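Local atomic coordinates of N5-Carboxyaminoimidazole ribonucleotide synthetase (Staphylococcus aureus subsp. aureus, PDB entry 3ORQ), a protein that catalyses the ATP-dependent carboxylation of 5-aminoimidazole ribonucleotide with bicarbonate to N5-carboxyaminoimidazole ribonucleotide, a step of purine biosynthesis. Residues E284-S289 with I307-P312; N204-F209 with Q301-S306; G101-Q106 with Q246-I251. One frame throughout, in Å; residues are numbered along the deposited sequence.

Interaction 1. Residues E284-S289 with I307-P312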
ATOM      1  N   GLU A 284       2.178   6.410   4.389  1.00  7.58           N
ATOM      2  CA  GLU A 284       3.604   6.146   4.649  1.00  7.39           C
ATOM      3  C   GLU A 284       4.002   6.293   6.119  1.00  6.77           C
ATOM      4  O   GLU A 284       4.922   5.597   6.598  1.00  7.77           O
ATOM      5  CB  GLU A 284       4.484   7.069   3.808  1.00  8.85           C
ATOM      6  CG  GLU A 284       4.554   6.702   2.294  1.00 10.27           C
ATOM      7  CD  GLU A 284       3.323   7.161   1.569  1.00 10.13           C
ATOM      8  OE1 GLU A 284       2.588   7.959   2.179  1.00  5.64           O
ATOM      9  OE2 GLU A 284       3.059   6.703   0.432  1.00  8.97           O
ATOM     10  N   ALA A 285       3.327   7.190   6.831  1.00  5.47           N
ATOM     11  CA  ALA A 285       3.823   7.670   8.151  1.00  5.75           C
ATOM     12  C   ALA A 285       3.270   6.941   9.368  1.00  5.36           C
ATOM     13  O   ALA A 285       3.863   7.021  10.449  1.00  7.63           O
ATOM     14  CB  ALA A 285       3.577   9.145   8.275  1.00  4.28           C
ATOM     15  N   CYS A 286       2.179   6.201   9.202  1.00  4.46           N
ATOM     16  CA  CYS A 286       1.484   5.564  10.373  1.00  4.09           C
ATOM     17  C   CYS A 286       1.523   4.076  10.241  1.00  3.44           C
ATOM     18  O   CYS A 286       1.791   3.554   9.152  1.00  4.19           O
ATOM     19  CB  CYS A 286       0.004   6.011  10.478  1.00  2.00           C
ATOM     20  SG  CYS A 286      -0.221   7.777  10.801  1.00  7.45           S
ATOM     21  N   ASP A 287       1.208   3.381  11.325  1.00  2.00           N
ATOM     22  CA  ASP A 287       1.197   1.921  11.270  1.00  2.00           C
ATOM     23  C   ASP A 287      -0.095   1.403  10.630  1.00  2.27           C
ATOM     24  O   ASP A 287      -0.207   0.201  10.310  1.00  2.83           O
ATOM     25  CB  ASP A 287       1.422   1.316  12.669  1.00  2.00           C
ATOM     26  CG  ASP A 287       0.517   1.930  13.746  1.00  6.86           C
ATOM     27  OD1 ASP A 287      -0.221   2.901  13.457  1.00  7.70           O
ATOM     28  OD2 ASP A 287       0.543   1.447  14.899  1.00 10.41           O
ATOM     29  N   TYR A 288      -1.077   2.299  10.475  1.00  2.00           N
ATOM     30  CA  TYR A 288      -2.330   2.023   9.745  1.00  2.00           C
ATOM     31  C   TYR A 288      -2.630   3.285   8.937  1.00  2.27           C
ATOM     32  O   TYR A 288      -2.340   4.388   9.396  1.00  3.46           O
ATOM     33  CB  TYR A 288      -3.513   1.813  10.677  1.00  2.00           C
ATOM     34  CG  TYR A 288      -3.381   0.639  11.658  1.00  2.00           C
ATOM     35  CD1 TYR A 288      -2.833   0.853  12.934  1.00  2.00           C
ATOM     36  CD2 TYR A 288      -3.828  -0.636  11.327  1.00  2.00           C
ATOM     37  CE1 TYR A 288      -2.699  -0.168  13.851  1.00  2.00           C
ATOM     38  CE2 TYR A 288      -3.670  -1.720  12.247  1.00  2.00           C
ATOM     39  CZ  TYR A 288      -3.106  -1.446  13.511  1.00  2.50           C
ATOM     40  OH  TYR A 288      -2.964  -2.443  14.451  1.00  5.94           O
ATOM     41  N   SER A 289      -3.216   3.145   7.751  1.00  2.00           N
ATOM     42  CA  SER A 289      -3.625   4.343   7.008  1.00  3.97           C
ATOM     43  C   SER A 289      -5.106   4.561   7.189  1.00  2.35           C
ATOM     44  O   SER A 289      -5.805   3.675   7.630  1.00  3.74           O
ATOM     45  CB  SER A 289      -3.297   4.218   5.502  1.00  3.39           C
ATOM     46  OG  SER A 289      -4.340   3.531   4.817  1.00  2.32           O
ATOM     47  N   ILE A 307      -3.386   4.898  16.929  1.00 10.81           N
ATOM     48  CA  ILE A 307      -2.569   4.951  15.734  1.00  9.99           C
ATOM     49  C   ILE A 307      -1.209   5.571  16.046  1.00  8.97           C
ATOM     50  O   ILE A 307      -1.129   6.563  16.780  1.00  8.12           O
ATOM     51  CB  ILE A 307      -3.296   5.690  14.602  1.00 10.50           C
ATOM     52  CG1 ILE A 307      -4.474   4.819  14.135  1.00 12.55           C
ATOM     53  CG2 ILE A 307      -2.363   5.871  13.400  1.00  7.96           C
ATOM     54  CD1 ILE A 307      -5.672   5.609  13.990  1.00 14.95           C
ATOM     55  N   GLU A 308      -0.141   4.961  15.531  1.00  6.74           N
ATOM     56  CA  GLU A 308       1.201   5.450  15.849  1.00  7.86           C
ATOM     57  C   GLU A 308       1.716   6.218  14.683  1.00  5.79           C
ATOM     58  O   GLU A 308       1.647   5.734  13.563  1.00  9.19           O
ATOM     59  CB  GLU A 308       2.185   4.317  16.140  1.00  8.53           C
ATOM     60  CG  GLU A 308       2.150   3.815  17.545  1.00 17.78           C
ATOM     61  CD  GLU A 308       3.294   2.855  17.874  1.00 26.83           C
ATOM     62  OE1 GLU A 308       3.043   1.929  18.696  1.00 30.49           O
ATOM     63  OE2 GLU A 308       4.430   3.025  17.338  1.00 27.37           O
ATOM     64  N   LEU A 309       2.256   7.398  14.933  1.00  4.17           N
ATOM     65  CA  LEU A 309       3.049   8.081  13.906  1.00  5.84           C
ATOM     66  C   LEU A 309       4.495   7.537  13.965  1.00  7.19           C
ATOM     67  O   LEU A 309       5.258   7.858  14.903  1.00 10.88           O
ATOM     68  CB  LEU A 309       2.981   9.606  14.106  1.00  2.63           C
ATOM     69  CG  LEU A 309       3.713  10.509  13.114  1.00  2.06           C
ATOM     70  CD1 LEU A 309       3.088  10.457  11.747  1.00  2.00           C
ATOM     71  CD2 LEU A 309       3.633  11.901  13.642  1.00  2.00           C
ATOM     72  N   LEU A 310       4.874   6.716  13.000  1.00  7.69           N
ATOM     73  CA  LEU A 310       6.233   6.095  12.929  1.00  7.18           C
ATOM     74  C   LEU A 310       7.312   7.126  12.527  1.00  7.87           C
ATOM     75  O   LEU A 310       8.454   7.070  12.979  1.00  8.58           O
ATOM     76  CB  LEU A 310       6.214   4.924  11.944  1.00  7.74           C
ATOM     77  CG  LEU A 310       5.159   3.851  12.268  1.00  7.70           C
ATOM     78  CD1 LEU A 310       5.063   2.753  11.191  1.00  3.98           C
ATOM     79  CD2 LEU A 310       5.409   3.227  13.685  1.00  5.52           C
ATOM     80  N   LYS A 311       6.944   8.094  11.698  1.00  7.69           N
ATOM     81  CA  LYS A 311       7.841   9.178  11.381  1.00  7.55           C
ATOM     82  C   LYS A 311       7.022  10.403  10.964  1.00  8.02           C
ATOM     83  O   LYS A 311       5.999  10.251  10.276  1.00  5.88           O
ATOM     84  CB  LYS A 311       8.759   8.738  10.232  1.00  9.33           C
ATOM     85  CG  LYS A 311      10.039   9.560  10.122  1.00 11.36           C
ATOM     86  CD  LYS A 311      11.028   8.944   9.133  1.00 16.39           C
ATOM     87  CE  LYS A 311      12.232   9.933   8.919  1.00 17.45           C
ATOM     88  NZ  LYS A 311      13.132   9.434   7.875  1.00 13.08           N
ATOM     89  N   PRO A 312       7.474  11.625  11.348  1.00  7.28           N
ATOM     90  CA  PRO A 312       6.716  12.823  11.037  1.00  6.77           C
ATOM     91  C   PRO A 312       6.754  13.025   9.540  1.00 10.52           C
ATOM     92  O   PRO A 312       7.593  12.382   8.857  1.00 11.04           O
ATOM     93  CB  PRO A 312       7.510  13.951  11.699  1.00  5.59           C
ATOM     94  CG  PRO A 312       8.340  13.300  12.792  1.00  7.53           C
ATOM     95  CD  PRO A 312       8.666  11.908  12.190  1.00  8.79           C
TER
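Ala285-Tyr288 and Ile307-Lys311 run nearly antiparallel, their directions 158° apart, and meet in a single backbone bridge with the CA atoms of Cys286 and Leu309 4.6 Å apart. Ala285 O, at the end of helix 282-285, takes two successive amides: Leu310 N at 2.8 Å and, more weakly, Lys311 N. Asp287 N returns a bond to Glu308 O at 3.3 Å. The Asp287 carboxylate adds a second tie to Glu308: its OD1 accepts Glu308 N at 2.9 Å with an N-H...O angle of 166°, the donor standing above the carboxylate plane. The Asp287 and Glu308 side chains cross at about a right angle, and OD2 of Asp287 is 4.6 Å from OE1 of Glu308. This like-charge proximity is probably eased by Lys311 of the second subunit, whose NZ forms a salt bridge with Glu308 OE1.

Apolar contacts flank these bonds. Ile307 CG2 lies 3.8 Å from Cys286 CB. Leu309, whose CB points away from 284-289, turns CD1 back at chi2 67° to lie 3.7 Å from Ala285 CB. Leu310 CD1 lies against the Cys286-Asp287 peptide, while the same side chain packs on Leu310 of the second subunit. The arrangement is an isolated beta bridge, joining the chain just after a short helix to the loop leading into strand 313-319, at the subunit interface of this ATP-grasp dimer.

Interaction 2. Residues N204-F209 with Q301-S306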
ATOM      1  N   ASN A 204     -19.649  -1.978  17.348  1.00 13.21           N
ATOM      2  CA  ASN A 204     -19.827  -1.871  18.793  1.00 14.11           C
ATOM      3  C   ASN A 204     -19.150  -0.640  19.407  1.00 12.36           C
ATOM      4  O   ASN A 204     -18.382  -0.748  20.393  1.00 12.61           O
ATOM      5  CB  ASN A 204     -19.347  -3.154  19.473  1.00 15.96           C
ATOM      6  CG  ASN A 204     -19.885  -3.304  20.901  1.00 23.00           C
ATOM      7  OD1 ASN A 204     -21.011  -2.894  21.220  1.00 28.65           O
ATOM      8  ND2 ASN A 204     -19.077  -3.905  21.765  1.00 27.34           N
ATOM      9  N   ASN A 205     -19.398   0.516  18.801  1.00  9.16           N
ATOM     10  CA  ASN A 205     -18.902   1.788  19.321  1.00 10.99           C
ATOM     11  C   ASN A 205     -17.380   2.001  19.309  1.00 10.73           C
ATOM     12  O   ASN A 205     -16.889   2.958  19.907  1.00 12.49           O
ATOM     13  CB  ASN A 205     -19.443   2.033  20.760  1.00 13.54           C
ATOM     14  CG  ASN A 205     -19.568   3.528  21.103  1.00 18.12           C
ATOM     15  OD1 ASN A 205     -19.924   4.361  20.244  1.00 21.47           O
ATOM     16  ND2 ASN A 205     -19.245   3.878  22.360  1.00 21.97           N
ATOM     17  N   GLN A 206     -16.619   1.121  18.669  1.00  9.18           N
ATOM     18  CA  GLN A 206     -15.200   1.351  18.582  1.00 10.58           C
ATOM     19  C   GLN A 206     -14.848   2.669  17.851  1.00 11.67           C
ATOM     20  O   GLN A 206     -15.516   3.054  16.887  1.00 12.58           O
ATOM     21  CB  GLN A 206     -14.570   0.232  17.831  1.00 11.86           C
ATOM     22  CG  GLN A 206     -14.554  -1.065  18.533  1.00 14.76           C
ATOM     23  CD  GLN A 206     -13.880  -2.104  17.627  1.00 17.11           C
ATOM     24  OE1 GLN A 206     -12.667  -2.314  17.703  1.00 15.95           O
ATOM     25  NE2 GLN A 206     -14.661  -2.703  16.732  1.00 16.29           N
ATOM     26  N   ILE A 207     -13.799   3.337  18.313  1.00 11.29           N
ATOM     27  CA  ILE A 207     -13.324   4.576  17.712  1.00 13.35           C
ATOM     28  C   ILE A 207     -11.794   4.717  17.822  1.00 14.00           C
ATOM     29  O   ILE A 207     -11.210   4.259  18.784  1.00 16.68           O
ATOM     30  CB  ILE A 207     -14.057   5.807  18.276  1.00 13.09           C
ATOM     31  CG1 ILE A 207     -13.605   7.067  17.547  1.00 16.33           C
ATOM     32  CG2 ILE A 207     -13.842   5.948  19.800  1.00 14.63           C
ATOM     33  CD1 ILE A 207     -14.490   8.316  17.831  1.00 19.55           C
ATOM     34  N   THR A 208     -11.165   5.332  16.819  1.00 13.58           N
ATOM     35  CA  THR A 208      -9.719   5.532  16.769  1.00 12.57           C
ATOM     36  C   THR A 208      -9.416   6.871  16.126  1.00  8.97           C
ATOM     37  O   THR A 208     -10.113   7.305  15.232  1.00  7.36           O
ATOM     38  CB  THR A 208      -9.040   4.457  15.908  1.00 16.10           C
ATOM     39  OG1 THR A 208      -9.720   3.226  16.125  1.00 25.61           O
ATOM     40  CG2 THR A 208      -7.552   4.264  16.312  1.00 16.43           C
ATOM     41  N   PHE A 209      -8.364   7.523  16.615  1.00  8.45           N
ATOM     42  CA  PHE A 209      -7.980   8.837  16.166  1.00  8.98           C
ATOM     43  C   PHE A 209      -6.572   8.789  15.580  1.00  9.23           C
ATOM     44  O   PHE A 209      -5.655   8.276  16.222  1.00 11.36           O
ATOM     45  CB  PHE A 209      -7.990   9.832  17.344  1.00  8.34           C
ATOM     46  CG  PHE A 209      -9.339  10.073  17.936  1.00  8.39           C
ATOM     47  CD1 PHE A 209      -9.786   9.306  19.008  1.00 10.08           C
ATOM     48  CD2 PHE A 209     -10.153  11.108  17.453  1.00 12.53           C
ATOM     49  CE1 PHE A 209     -11.049   9.558  19.606  1.00 13.24           C
ATOM     50  CE2 PHE A 209     -11.430  11.360  18.027  1.00 11.24           C
ATOM     51  CZ  PHE A 209     -11.862  10.582  19.113  1.00 12.12           C
ATOM     52  N   GLN A 301     -14.726  -5.248  11.420  1.00  4.02           N
ATOM     53  CA  GLN A 301     -13.604  -5.806  12.188  1.00  5.98           C
ATOM     54  C   GLN A 301     -13.277  -4.922  13.390  1.00  5.00           C
ATOM     55  O   GLN A 301     -13.717  -3.785  13.464  1.00  8.33           O
ATOM     56  CB  GLN A 301     -12.344  -5.916  11.320  1.00  5.34           C
ATOM     57  CG  GLN A 301     -12.543  -6.548   9.883  1.00  4.99           C
ATOM     58  CD  GLN A 301     -12.989  -7.938   9.953  1.00  9.78           C
ATOM     59  OE1 GLN A 301     -12.259  -8.810  10.421  1.00 16.71           O
ATOM     60  NE2 GLN A 301     -14.216  -8.186   9.521  1.00 15.55           N
ATOM     61  N   SER A 302     -12.486  -5.431  14.313  1.00  2.69           N
ATOM     62  CA  SER A 302     -11.920  -4.580  15.373  1.00  3.76           C
ATOM     63  C   SER A 302     -10.949  -3.567  14.801  1.00  4.70           C
ATOM     64  O   SER A 302     -10.249  -3.871  13.797  1.00  4.40           O
ATOM     65  CB  SER A 302     -11.213  -5.390  16.458  1.00  2.00           C
ATOM     66  OG  SER A 302     -12.148  -6.279  17.053  1.00  7.94           O
ATOM     67  N   LEU A 303     -10.926  -2.374  15.431  1.00  2.54           N
ATOM     68  CA  LEU A 303     -10.068  -1.272  15.004  1.00  2.37           C
ATOM     69  C   LEU A 303      -8.931  -1.245  15.979  1.00  3.22           C
ATOM     70  O   LEU A 303      -9.106  -1.618  17.109  1.00  2.00           O
ATOM     71  CB  LEU A 303     -10.806   0.092  15.104  1.00  2.72           C
ATOM     72  CG  LEU A 303     -11.962   0.242  14.104  1.00  4.68           C
ATOM     73  CD1 LEU A 303     -12.708   1.559  14.231  1.00  2.00           C
ATOM     74  CD2 LEU A 303     -11.383   0.127  12.708  1.00  7.18           C
ATOM     75  N   PRO A 304      -7.734  -0.792  15.551  1.00  3.32           N
ATOM     76  CA  PRO A 304      -6.678  -0.637  16.555  1.00  2.69           C
ATOM     77  C   PRO A 304      -7.105   0.450  17.533  1.00  7.22           C
ATOM     78  O   PRO A 304      -7.786   1.387  17.122  1.00  7.04           O
ATOM     79  CB  PRO A 304      -5.501  -0.179  15.744  1.00  2.00           C
ATOM     80  CG  PRO A 304      -6.161   0.493  14.499  1.00  4.17           C
ATOM     81  CD  PRO A 304      -7.301  -0.408  14.206  1.00  2.00           C
ATOM     82  N   ASN A 305      -6.712   0.332  18.795  1.00 10.41           N
ATOM     83  CA  ASN A 305      -7.081   1.313  19.806  1.00 14.91           C
ATOM     84  C   ASN A 305      -6.370   2.624  19.621  1.00 14.92           C
ATOM     85  O   ASN A 305      -6.924   3.666  19.946  1.00 16.10           O
ATOM     86  CB  ASN A 305      -6.819   0.760  21.216  1.00 18.86           C
ATOM     87  CG  ASN A 305      -7.755  -0.408  21.561  1.00 26.04           C
ATOM     88  OD1 ASN A 305      -7.329  -1.414  22.131  1.00 31.80           O
ATOM     89  ND2 ASN A 305      -9.037  -0.285  21.171  1.00 29.64           N
ATOM     90  N   SER A 306      -5.144   2.585  19.104  1.00 14.20           N
ATOM     91  CA  SER A 306      -4.459   3.834  18.802  1.00 14.91           C
ATOM     92  C   SER A 306      -3.720   3.745  17.490  1.00 12.80           C
ATOM     93  O   SER A 306      -3.468   2.659  16.986  1.00 14.54           O
ATOM     94  CB  SER A 306      -3.503   4.247  19.945  1.00 15.56           C
ATOM     95  OG  SER A 306      -2.368   3.410  19.925  1.00 20.10           O
TER
HETATM   96  O   HOH W   1      -7.179   6.695  19.267  1.00  7.64           O
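Gln206, just ahead of strand 207-218 in the large antiparallel sheet of this ATP-grasp enzyme, and Thr208 within that strand both direct CB toward 301-306 and use their side chains to bind the backbone of the loop after helix 290-298. The two paths run 42° apart, and no direct bond joins their backbones; the side chains do that work.

Gln206 reaches across with CD extended (chi2 180°). Its OE1 accepts Leu303 N at 2.9 Å in an almost straight bond, 170° at the hydrogen, although the donor stands above the amide plane. The same oxygen lies 3.3 Å from Ser302 CA, so the amide group bears directly on the loop backbone. NE2 of Gln206 is held by Asn203 O, which gives the amide a second tie and helps to fix its rotation.

Thr208 presents both branches to the loop. OG1 donates to Pro304 O at 2.8 Å, nearly along the C=O axis, while CG2 of Thr208 is packed tightly on that carbonyl oxygen, at 3.0 Å. Thr208 and Leu303 cross obliquely, with OG1 of Thr208 3.5 Å from Leu303 CB. Behind the loop, Leu303 and Pro304 lean on Leu296 of helix 290-298; on the subunit interface, Ser302 packs on Glu332 and Pro304 on Pro334 of the second subunit.

Farther along the strand a water molecule replaces a direct bond, accepting from Phe209 N at 3.0 Å and donating to Asn305 O at 3.1 Å, its oxygen in plane at the edge of the Phe209 ring.

Interaction 3. Residues G101-Q106 with Q246-I251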
ATOM      1  N   GLY A 101     -24.985   4.218   6.887  1.00  5.92           N
ATOM      2  CA  GLY A 101     -26.336   4.853   6.961  1.00  3.71           C
ATOM      3  C   GLY A 101     -26.429   5.985   5.951  1.00  5.47           C
ATOM      4  O   GLY A 101     -25.584   6.077   5.036  1.00  6.14           O
ATOM      5  N   TYR A 102     -27.449   6.827   6.065  1.00  5.52           N
ATOM      6  CA  TYR A 102     -27.646   7.946   5.137  1.00  7.11           C
ATOM      7  C   TYR A 102     -27.641   9.293   5.876  1.00  7.44           C
ATOM      8  O   TYR A 102     -27.605  10.344   5.250  1.00  6.92           O
ATOM      9  CB  TYR A 102     -28.956   7.790   4.336  1.00  7.22           C
ATOM     10  CG  TYR A 102     -30.175   7.870   5.226  1.00  9.21           C
ATOM     11  CD1 TYR A 102     -30.571   6.762   5.991  1.00 12.12           C
ATOM     12  CD2 TYR A 102     -30.884   9.064   5.373  1.00 11.41           C
ATOM     13  CE1 TYR A 102     -31.667   6.816   6.834  1.00 15.10           C
ATOM     14  CE2 TYR A 102     -31.997   9.130   6.227  1.00 17.30           C
ATOM     15  CZ  TYR A 102     -32.374   7.998   6.957  1.00 17.42           C
ATOM     16  OH  TYR A 102     -33.461   8.039   7.809  1.00 24.78           O
ATOM     17  N   GLN A 103     -27.659   9.259   7.195  1.00  9.15           N
ATOM     18  CA  GLN A 103     -27.758  10.496   7.973  1.00 12.10           C
ATOM     19  C   GLN A 103     -26.535  11.389   7.755  1.00 11.88           C
ATOM     20  O   GLN A 103     -26.666  12.602   7.595  1.00 11.70           O
ATOM     21  CB  GLN A 103     -27.940  10.192   9.474  1.00 11.63           C
ATOM     22  CG  GLN A 103     -28.099  11.438  10.333  1.00 13.99           C
ATOM     23  CD  GLN A 103     -27.849  11.177  11.815  1.00 14.77           C
ATOM     24  OE1 GLN A 103     -27.044  10.321  12.163  1.00 16.02           O
ATOM     25  NE2 GLN A 103     -28.508  11.951  12.694  1.00 10.81           N
ATOM     26  N   ALA A 104     -25.346  10.790   7.804  1.00 11.67           N
ATOM     27  CA  ALA A 104     -24.125  11.566   7.673  1.00 12.43           C
ATOM     28  C   ALA A 104     -24.209  12.333   6.373  1.00 14.22           C
ATOM     29  O   ALA A 104     -24.069  13.557   6.356  1.00 16.84           O
ATOM     30  CB  ALA A 104     -22.893  10.661   7.693  1.00 12.63           C
ATOM     31  N   ILE A 105     -24.477  11.612   5.284  1.00 15.16           N
ATOM     32  CA  ILE A 105     -24.539  12.211   3.965  1.00 17.39           C
ATOM     33  C   ILE A 105     -25.602  13.261   3.866  1.00 18.50           C
ATOM     34  O   ILE A 105     -25.296  14.353   3.442  1.00 20.43           O
ATOM     35  CB  ILE A 105     -24.781  11.180   2.860  1.00 17.36           C
ATOM     36  CG1 ILE A 105     -23.542  10.305   2.664  1.00 16.96           C
ATOM     37  CG2 ILE A 105     -25.168  11.889   1.564  1.00 16.43           C
ATOM     38  CD1 ILE A 105     -22.367  10.964   1.931  1.00 19.65           C
ATOM     39  N   GLN A 106     -26.839  12.931   4.239  1.00 19.29           N
ATOM     40  CA  GLN A 106     -27.968  13.875   4.160  1.00 21.47           C
ATOM     41  C   GLN A 106     -27.614  15.226   4.768  1.00 22.48           C
ATOM     42  O   GLN A 106     -27.861  16.290   4.204  1.00 24.50           O
ATOM     43  CB  GLN A 106     -29.191  13.302   4.903  1.00 21.39           C
ATOM     44  CG  GLN A 106     -30.382  14.282   5.090  1.00 24.22           C
ATOM     45  CD  GLN A 106     -31.384  13.826   6.180  1.00 27.66           C
ATOM     46  OE1 GLN A 106     -31.451  12.642   6.551  1.00 29.67           O
ATOM     47  NE2 GLN A 106     -32.160  14.774   6.694  1.00 26.72           N
ATOM     48  N   GLN A 246     -22.439  12.267  19.013  1.00 18.49           N
ATOM     49  CA  GLN A 246     -23.776  12.055  19.616  1.00 21.62           C
ATOM     50  C   GLN A 246     -24.919  12.553  18.748  1.00 18.81           C
ATOM     51  O   GLN A 246     -26.079  12.293  19.053  1.00 19.56           O
ATOM     52  CB  GLN A 246     -23.908  12.673  21.010  1.00 24.13           C
ATOM     53  CG  GLN A 246     -23.382  11.778  22.121  1.00 32.27           C
ATOM     54  CD  GLN A 246     -21.972  12.173  22.539  1.00 38.22           C
ATOM     55  OE1 GLN A 246     -21.749  13.280  23.074  1.00 37.31           O
ATOM     56  NE2 GLN A 246     -21.001  11.266  22.299  1.00 39.27           N
ATOM     57  N   SER A 247     -24.601  13.294  17.701  1.00 15.43           N
ATOM     58  CA  SER A 247     -25.651  13.863  16.875  1.00 16.75           C
ATOM     59  C   SER A 247     -25.723  13.292  15.467  1.00 16.35           C
ATOM     60  O   SER A 247     -26.775  13.429  14.811  1.00 17.41           O
ATOM     61  CB  SER A 247     -25.547  15.402  16.840  1.00 18.37           C
ATOM     62  OG  SER A 247     -25.852  15.950  18.128  1.00 24.72           O
ATOM     63  N   ILE A 248     -24.615  12.683  14.997  1.00 12.56           N
ATOM     64  CA  ILE A 248     -24.510  12.158  13.625  1.00 10.02           C
ATOM     65  C   ILE A 248     -23.855  10.799  13.670  1.00  9.24           C
ATOM     66  O   ILE A 248     -22.819  10.621  14.324  1.00  8.94           O
ATOM     67  CB  ILE A 248     -23.589  13.004  12.749  1.00 10.01           C
ATOM     68  CG1 ILE A 248     -24.046  14.455  12.692  1.00 10.50           C
ATOM     69  CG2 ILE A 248     -23.515  12.449  11.357  1.00 10.84           C
ATOM     70  CD1 ILE A 248     -23.121  15.353  11.859  1.00  9.89           C
ATOM     71  N   HIS A 249     -24.467   9.826  13.017  1.00  8.50           N
ATOM     72  CA  HIS A 249     -23.917   8.494  13.008  1.00  8.92           C
ATOM     73  C   HIS A 249     -22.768   8.398  11.996  1.00  7.43           C
ATOM     74  O   HIS A 249     -22.969   8.616  10.802  1.00  9.93           O
ATOM     75  CB  HIS A 249     -24.999   7.484  12.655  1.00  9.95           C
ATOM     76  CG  HIS A 249     -24.499   6.072  12.557  1.00 10.85           C
ATOM     77  ND1 HIS A 249     -24.043   5.368  13.653  1.00 11.60           N
ATOM     78  CD2 HIS A 249     -24.375   5.237  11.494  1.00 12.61           C
ATOM     79  CE1 HIS A 249     -23.680   4.154  13.274  1.00  9.67           C
ATOM     80  NE2 HIS A 249     -23.870   4.049  11.969  1.00 13.14           N
ATOM     81  N   PHE A 250     -21.581   8.051  12.478  1.00  5.62           N
ATOM     82  CA  PHE A 250     -20.438   7.728  11.616  1.00  4.61           C
ATOM     83  C   PHE A 250     -19.979   6.299  11.764  1.00  5.38           C
ATOM     84  O   PHE A 250     -19.780   5.831  12.883  1.00  5.65           O
ATOM     85  CB  PHE A 250     -19.272   8.643  11.978  1.00  5.14           C
ATOM     86  CG  PHE A 250     -19.479  10.071  11.574  1.00  7.43           C
ATOM     87  CD1 PHE A 250     -19.435  10.437  10.212  1.00  4.17           C
ATOM     88  CD2 PHE A 250     -19.778  11.034  12.535  1.00  7.39           C
ATOM     89  CE1 PHE A 250     -19.629  11.767   9.828  1.00  6.25           C
ATOM     90  CE2 PHE A 250     -19.990  12.359  12.162  1.00  8.87           C
ATOM     91  CZ  PHE A 250     -19.916  12.737  10.833  1.00  7.52           C
ATOM     92  N   ILE A 251     -19.805   5.602  10.648  1.00  6.56           N
ATOM     93  CA  ILE A 251     -19.009   4.373  10.593  1.00  6.94           C
ATOM     94  C   ILE A 251     -17.952   4.564   9.486  1.00  7.86           C
ATOM     95  O   ILE A 251     -18.174   5.317   8.537  1.00  6.44           O
ATOM     96  CB  ILE A 251     -19.866   3.133  10.291  1.00  8.63           C
ATOM     97  CG1 ILE A 251     -20.738   2.769  11.515  1.00  9.57           C
ATOM     98  CG2 ILE A 251     -18.964   1.949   9.918  1.00  6.80           C
ATOM     99  CD1 ILE A 251     -19.939   2.525  12.790  1.00  9.68           C
TER
HETATM  100  O   HOH W   2     -25.059   8.257   8.832  1.00 14.34           O
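Gln103, in the first turn of helix 103-109, reaches across to the backbone of 247-249 with its amide group. Its CG is anti to the backbone N (chi1 -178°) and the chain beyond stays extended, which carries the amide out from the helix to the opposing loop. OE1 of Gln103 accepts His249 N at 2.8 Å, with 162° at the hydrogen and the donor tilted 34° from the amide plane. NE2 of the same amide lies 3.1 Å from Ser247 O, so the group spans the peptide units on either side of Ile248.

Ala104 provides the apolar half of the contact. Ile248 has CG2 anti to its backbone N, and this methyl meets Ala104 CA at 3.8 Å. The ring of Phe250 approaches obliquely: its CE1 lies 4.1 Å from Ala104 CB, although the CB of Phe250 is directed away from the helix. His249 CB touches the Gln103 oxygen, while NE2 of its imidazole is hydrogen-bonded to Pro99 O, tying the loop to the chain ahead of the helix as well. A water accepts from Ala104 N at 2.7 Å and appears to donate to His249 O at 2.9 Å, linking the first turn of the helix to the loop.

The contact joins the preATP-grasp domain to the ATP-grasp domain. Phe250 stacks on Phe254 of strand 252-261, and the Phe250 side chain is about 10 Å from that of the magnesium ligand Glu270. Ile248 packs on Leu107 and Leu108 farther along helix 103-109, and Ala104 touches Tyr79 of strand 76-79, whereas Ile105 and Tyr102 meet Leu89 of helix 86-95.

In the fold
From the N terminus, the first segment reached is 101-106, at the start of helix 103-109; interaction 3 closes its long loop at 246-251, tying the preATP-grasp domain to the chain entering strand 252-261. Before that closure, 204-209 opens interaction 2, which closes at 301-306, so the two cross. Interaction 1 opens at 284-289, inside the loop of interaction 2, and closes just beyond it at 307-312; these also cross. Interactions 3 and 1 lie in series, about 27 Å apart between centres. Segment 301-306 continues directly into 307-312, and interactions 1 and 2 also touch through space, Ile307 CD1 lying 3.3 Å from Thr208 CG2; both border the second subunit.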